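Multicopper oxidase (PDB 6VOW) probably oxidises phenolic, laccase-type substrates at one copper and passes the electrons to a copper cluster that reduces dioxygen to water. Local coordinates at residues 93-97 and 98-102; 105-108 and 109-112. All coordinates share one frame; numbering follows the deposited sequence.

Contact 1: residues 93-97 and 98-102; sequences IHWHG and IRLPL. With CU (copper (II) ion), chain C; C2O (Cu-O-Cu linkage), chain B.
W95 meets I98 and L100 just beyond a short strand, 94-96, in which H94 and H96 flank W95 and reach for copper. W95 and L100 cross at about a right angle, with CD2 of L100 4.1 Å from CD1 of the indole. CG1 of I98 packs against CB of W95 at 4.0 Å; it is placed there by chi1 of -58°, which sets CG1 beside the backbone N. Branched aliphatic chains suit this place because they pack on CB and the CD1 corner of W95 without needing polar partners, and F125 of strand 120-126 packs against both I98 and L100. The chain reverses between W95 and I98 in a type II beta turn, closed by I98 N to W95 O at 3.2 Å; the donor stands above the carbonyl plane. G97 takes the third position of that turn, with a phi of 107° that glycine, lacking CB, adopts without strain. H94 gives NE2 to a copper ion at 2.0 Å. H96 is turned the other way round, binding CU2 of the Cu-O-Cu linkage through ND1 at 2.1 Å, while D413 OD1 bonds its NE2, so that both ring nitrogens are held. This His-X-His-Gly sequence is a signature of the trinuclear copper cluster in multicopper oxidases, which H136, H391 and H440 help to complete.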
loop_
_atom_site.group_PDB
_atom_site.type_symbol
_atom_site.label_atom_id
_atom_site.label_comp_id
_atom_site.label_asym_id
_atom_site.label_seq_id
_atom_site.Cartn_x
_atom_site.Cartn_y
_atom_site.Cartn_z
ATOM N N ILE A 93 -10.478 9.648 2.355
ATOM C CA ILE A 93 -9.824 8.359 2.690
ATOM C C ILE A 93 -9.985 7.530 1.493
ATOM O O ILE A 93 -11.100 7.308 1.029
ATOM C CB ILE A 93 -10.405 7.605 3.915
ATOM C CG1 ILE A 93 -10.102 8.427 5.153
ATOM C CG2 ILE A 93 -9.666 6.260 4.113
ATOM C CD1 ILE A 93 -10.747 7.898 6.444
ATOM N N HIS A 94 -8.845 7.196 0.908
ATOM C CA HIS A 94 -8.821 6.247 -0.180
ATOM C C HIS A 94 -8.395 4.891 0.351
ATOM O O HIS A 94 -7.525 4.830 1.190
ATOM C CB HIS A 94 -7.859 6.725 -1.263
ATOM C CG HIS A 94 -7.498 5.657 -2.247
ATOM N ND1 HIS A 94 -8.366 5.181 -3.210
ATOM C CD2 HIS A 94 -6.335 5.002 -2.434
ATOM C CE1 HIS A 94 -7.771 4.210 -3.894
ATOM N NE2 HIS A 94 -6.533 4.118 -3.460
ATOM N N TRP A 95 -9.027 3.825 -0.125
ATOM C CA TRP A 95 -8.920 2.491 0.514
ATOM C C TRP A 95 -8.140 1.680 -0.485
ATOM O O TRP A 95 -8.692 1.114 -1.506
ATOM C CB TRP A 95 -10.269 1.893 0.840
ATOM C CG TRP A 95 -11.059 2.786 1.669
ATOM C CD1 TRP A 95 -11.918 3.735 1.245
ATOM C CD2 TRP A 95 -11.075 2.837 3.101
ATOM N NE1 TRP A 95 -12.452 4.401 2.313
ATOM C CE2 TRP A 95 -11.975 3.868 3.471
ATOM C CE3 TRP A 95 -10.407 2.133 4.109
ATOM C CZ2 TRP A 95 -12.223 4.214 4.820
ATOM C CZ3 TRP A 95 -10.682 2.454 5.473
ATOM C CH2 TRP A 95 -11.557 3.499 5.807
ATOM N N HIS A 96 -6.817 1.753 -0.237
ATOM C CA HIS A 96 -5.776 1.297 -1.200
ATOM C C HIS A 96 -5.894 -0.187 -1.362
ATOM O O HIS A 96 -5.613 -0.939 -0.433
ATOM C CB HIS A 96 -4.332 1.679 -0.730
ATOM C CG HIS A 96 -3.258 1.262 -1.714
ATOM N ND1 HIS A 96 -2.413 2.148 -2.343
ATOM C CD2 HIS A 96 -2.929 0.042 -2.201
ATOM C CE1 HIS A 96 -1.580 1.496 -3.125
ATOM N NE2 HIS A 96 -1.897 0.215 -3.076
ATOM N N GLY A 97 -6.308 -0.602 -2.549
ATOM C CA GLY A 97 -6.321 -1.977 -2.973
ATOM C C GLY A 97 -7.745 -2.588 -3.034
ATOM O O GLY A 97 -7.968 -3.651 -3.635
ATOM N N ILE A 98 -8.693 -1.926 -2.399
ATOM C CA ILE A 98 -10.044 -2.435 -2.336
ATOM C C ILE A 98 -10.726 -2.146 -3.634
ATOM O O ILE A 98 -10.758 -1.034 -4.072
ATOM C CB ILE A 98 -10.886 -1.802 -1.192
ATOM C CG1 ILE A 98 -10.216 -2.022 0.193
ATOM C CG2 ILE A 98 -12.324 -2.380 -1.224
ATOM C CD1 ILE A 98 -9.963 -3.433 0.454
ATOM N N ARG A 99 -11.298 -3.169 -4.242
ATOM C CA ARG A 99 -12.202 -2.999 -5.377
ATOM C C ARG A 99 -13.592 -2.647 -4.804
ATOM O O ARG A 99 -14.339 -3.466 -4.400
ATOM C CB ARG A 99 -12.241 -4.269 -6.194
ATOM C CG ARG A 99 -10.844 -4.777 -6.494
ATOM C CD ARG A 99 -10.897 -6.024 -7.339
ATOM N NE ARG A 99 -11.317 -7.154 -6.508
ATOM C CZ ARG A 99 -12.196 -8.081 -6.847
ATOM N NH1 ARG A 99 -12.820 -8.056 -8.034
ATOM N NH2 ARG A 99 -12.462 -9.058 -5.982
ATOM N N LEU A 100 -13.879 -1.375 -4.759
ATOM C CA LEU A 100 -15.141 -0.890 -4.279
ATOM C C LEU A 100 -15.718 -0.006 -5.366
ATOM O O LEU A 100 -15.083 0.215 -6.359
ATOM C CB LEU A 100 -14.913 -0.094 -3.026
ATOM C CG LEU A 100 -13.612 0.749 -2.965
ATOM C CD1 LEU A 100 -13.456 1.864 -4.040
ATOM C CD2 LEU A 100 -13.613 1.393 -1.603
ATOM N N PRO A 101 -16.964 0.458 -5.212
ATOM C CA PRO A 101 -17.536 1.346 -6.215
ATOM C C PRO A 101 -16.871 2.682 -6.199
ATOM O O PRO A 101 -16.442 3.164 -5.107
ATOM C CB PRO A 101 -18.938 1.555 -5.728
ATOM C CG PRO A 101 -19.242 0.267 -5.131
ATOM C CD PRO A 101 -18.004 -0.065 -4.343
ATOM N N LEU A 102 -16.908 3.331 -7.348
ATOM C CA LEU A 102 -16.202 4.621 -7.515
ATOM C C LEU A 102 -16.575 5.625 -6.446
ATOM O O LEU A 102 -15.716 6.373 -5.945
ATOM C CB LEU A 102 -16.594 5.238 -8.807
ATOM C CG LEU A 102 -15.781 6.534 -9.131
ATOM C CD1 LEU A 102 -14.304 6.286 -9.366
ATOM C CD2 LEU A 102 -16.375 7.116 -10.378
HETATM CU CU CU C . -5.180 3.163 -4.584
HETATM CU CU2 C2O B . -2.507 4.207 -2.046
HETATM CU CU3 C2O B . -4.105 6.691 -5.570
HETATM O O1 C2O B . -3.203 5.378 -3.908
#

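Contact 2: residues 105-108 and 109-112; sequences DGVP and YVSQ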
loop_
_atom_site.group_PDB
_atom_site.type_symbol
_atom_site.label_atom_id
_atom_site.label_comp_id
_atom_site.label_asym_id
_atom_site.label_seq_id
_atom_site.Cartn_x
_atom_site.Cartn_y
_atom_site.Cartn_z
ATOM N N ASP A 105 -14.250 5.688 -3.685
ATOM C CA ASP A 105 -12.788 5.563 -3.904
ATOM C C ASP A 105 -12.011 6.661 -3.184
ATOM O O ASP A 105 -10.832 6.523 -3.009
ATOM C CB ASP A 105 -12.446 5.508 -5.367
ATOM C CG ASP A 105 -10.997 5.007 -5.652
ATOM O OD1 ASP A 105 -10.451 4.117 -4.955
ATOM O OD2 ASP A 105 -10.399 5.493 -6.643
ATOM N N GLY A 106 -12.667 7.704 -2.695
ATOM C CA GLY A 106 -11.975 8.692 -1.899
ATOM C C GLY A 106 -11.102 9.634 -2.711
ATOM O O GLY A 106 -10.265 10.342 -2.182
ATOM N N VAL A 107 -11.325 9.684 -3.998
ATOM C CA VAL A 107 -10.604 10.622 -4.805
ATOM C C VAL A 107 -11.374 11.962 -4.971
ATOM O O VAL A 107 -12.521 11.980 -5.441
ATOM C CB VAL A 107 -10.326 10.001 -6.175
ATOM C CG1 VAL A 107 -9.787 11.085 -7.086
ATOM C CG2 VAL A 107 -9.345 8.848 -6.015
ATOM N N PRO A 108 -10.759 13.093 -4.598
ATOM C CA PRO A 108 -11.552 14.295 -4.624
ATOM C C PRO A 108 -11.924 14.586 -6.029
ATOM O O PRO A 108 -11.062 14.477 -6.908
ATOM C CB PRO A 108 -10.608 15.366 -4.043
ATOM C CG PRO A 108 -9.673 14.590 -3.142
ATOM C CD PRO A 108 -9.474 13.304 -3.897
ATOM N N TYR A 109 -13.207 14.875 -6.222
ATOM C CA TYR A 109 -13.828 15.332 -7.475
ATOM C C TYR A 109 -14.053 14.250 -8.518
ATOM O O TYR A 109 -14.567 14.519 -9.611
ATOM C CB TYR A 109 -13.108 16.567 -8.032
ATOM C CG TYR A 109 -13.020 17.686 -7.001
ATOM C CD1 TYR A 109 -14.130 18.504 -6.713
ATOM C CD2 TYR A 109 -11.810 17.939 -6.337
ATOM C CE1 TYR A 109 -14.035 19.531 -5.766
ATOM C CE2 TYR A 109 -11.700 18.941 -5.409
ATOM C CZ TYR A 109 -12.806 19.724 -5.133
ATOM O OH TYR A 109 -12.641 20.685 -4.235
ATOM N N VAL A 110 -13.713 13.020 -8.162
ATOM C CA VAL A 110 -14.004 11.852 -8.982
ATOM C C VAL A 110 -14.935 10.967 -8.176
ATOM O O VAL A 110 -15.963 10.574 -8.701
ATOM C CB VAL A 110 -12.688 11.144 -9.351
ATOM C CG1 VAL A 110 -12.879 9.710 -9.813
ATOM C CG2 VAL A 110 -11.932 11.988 -10.398
ATOM N N SER A 111 -14.574 10.680 -6.912
ATOM C CA SER A 111 -15.398 9.867 -5.998
ATOM C C SER A 111 -16.405 10.726 -5.263
ATOM O O SER A 111 -17.535 10.345 -5.105
ATOM C CB SER A 111 -14.592 9.143 -4.854
ATOM O OG SER A 111 -15.443 8.851 -3.614
ATOM N N GLN A 112 -15.916 11.829 -4.716
ATOM C CA GLN A 112 -16.627 12.633 -3.714
ATOM C C GLN A 112 -16.051 14.035 -3.688
ATOM O O GLN A 112 -15.036 14.331 -4.278
ATOM C CB GLN A 112 -16.471 12.029 -2.303
ATOM C CG GLN A 112 -15.025 12.001 -1.804
ATOM C CD GLN A 112 -14.860 11.518 -0.384
ATOM O OE1 GLN A 112 -15.198 12.226 0.555
ATOM N NE2 GLN A 112 -14.267 10.343 -0.215
#
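V107 O is gripped by three backbone N-H groups as the chain curls back over it, beginning with a type II beta turn from V107 to V110, in a loop of the cupredoxin-like domain. S111 N makes the shortest of these bonds, 2.8 Å and in the carbonyl plane, with a C=O...N angle of 149°. V110 N, which closes the turn, approaches at 3.1 Å from above that plane, and Q112 N adds a weak third bond at 3.5 Å. The curl is closed a second time where Y109 N reaches Q112 O at 2.7 Å, and P108 and Q112 are bridged through their backbones. Proline suits the second position of the turn, since its nitrogen has no hydrogen to spend and its ring restricts the backbone. V107 and V110 lie side by side and point the same way, CG1 of V107 resting 3.7 Å from CB of V110; both also pack on strand 433-439, V107 against M436 and V110 against V434. Y109 is exposed, and CD2 of its ring touches CB of P108. At the start of the segment OD2 of D105 bonds ND1 of H393, a residue of the copper-cluster pocket. G106 follows with a positive phi of 76°, a backbone shape that glycine adopts readily. Chi1 of 154° swings the hydroxyl of S111 back toward D105 and G106, where OG bonds E103 O and lies 3.1 Å from G106 N.

Overall arrangement
The two contacts follow in series along the chain, their centres about 10 Å apart. Contact 1 runs from strand 94-96, the outermost strand of a sheet that also includes strand 131-136, into the connection to strand 120-126; contact 2 lies further along that connection and leans on strand 433-439 near the end of the chain. They are joined directly: D105 O receives the N-H of H94 ND1 at 2.8 Å, and L102 CD1 packs on V110 CG1. The first contact thus supplies copper ligands, and the second positions one of them from behind, tying the early part of the chain to the late part around the cluster.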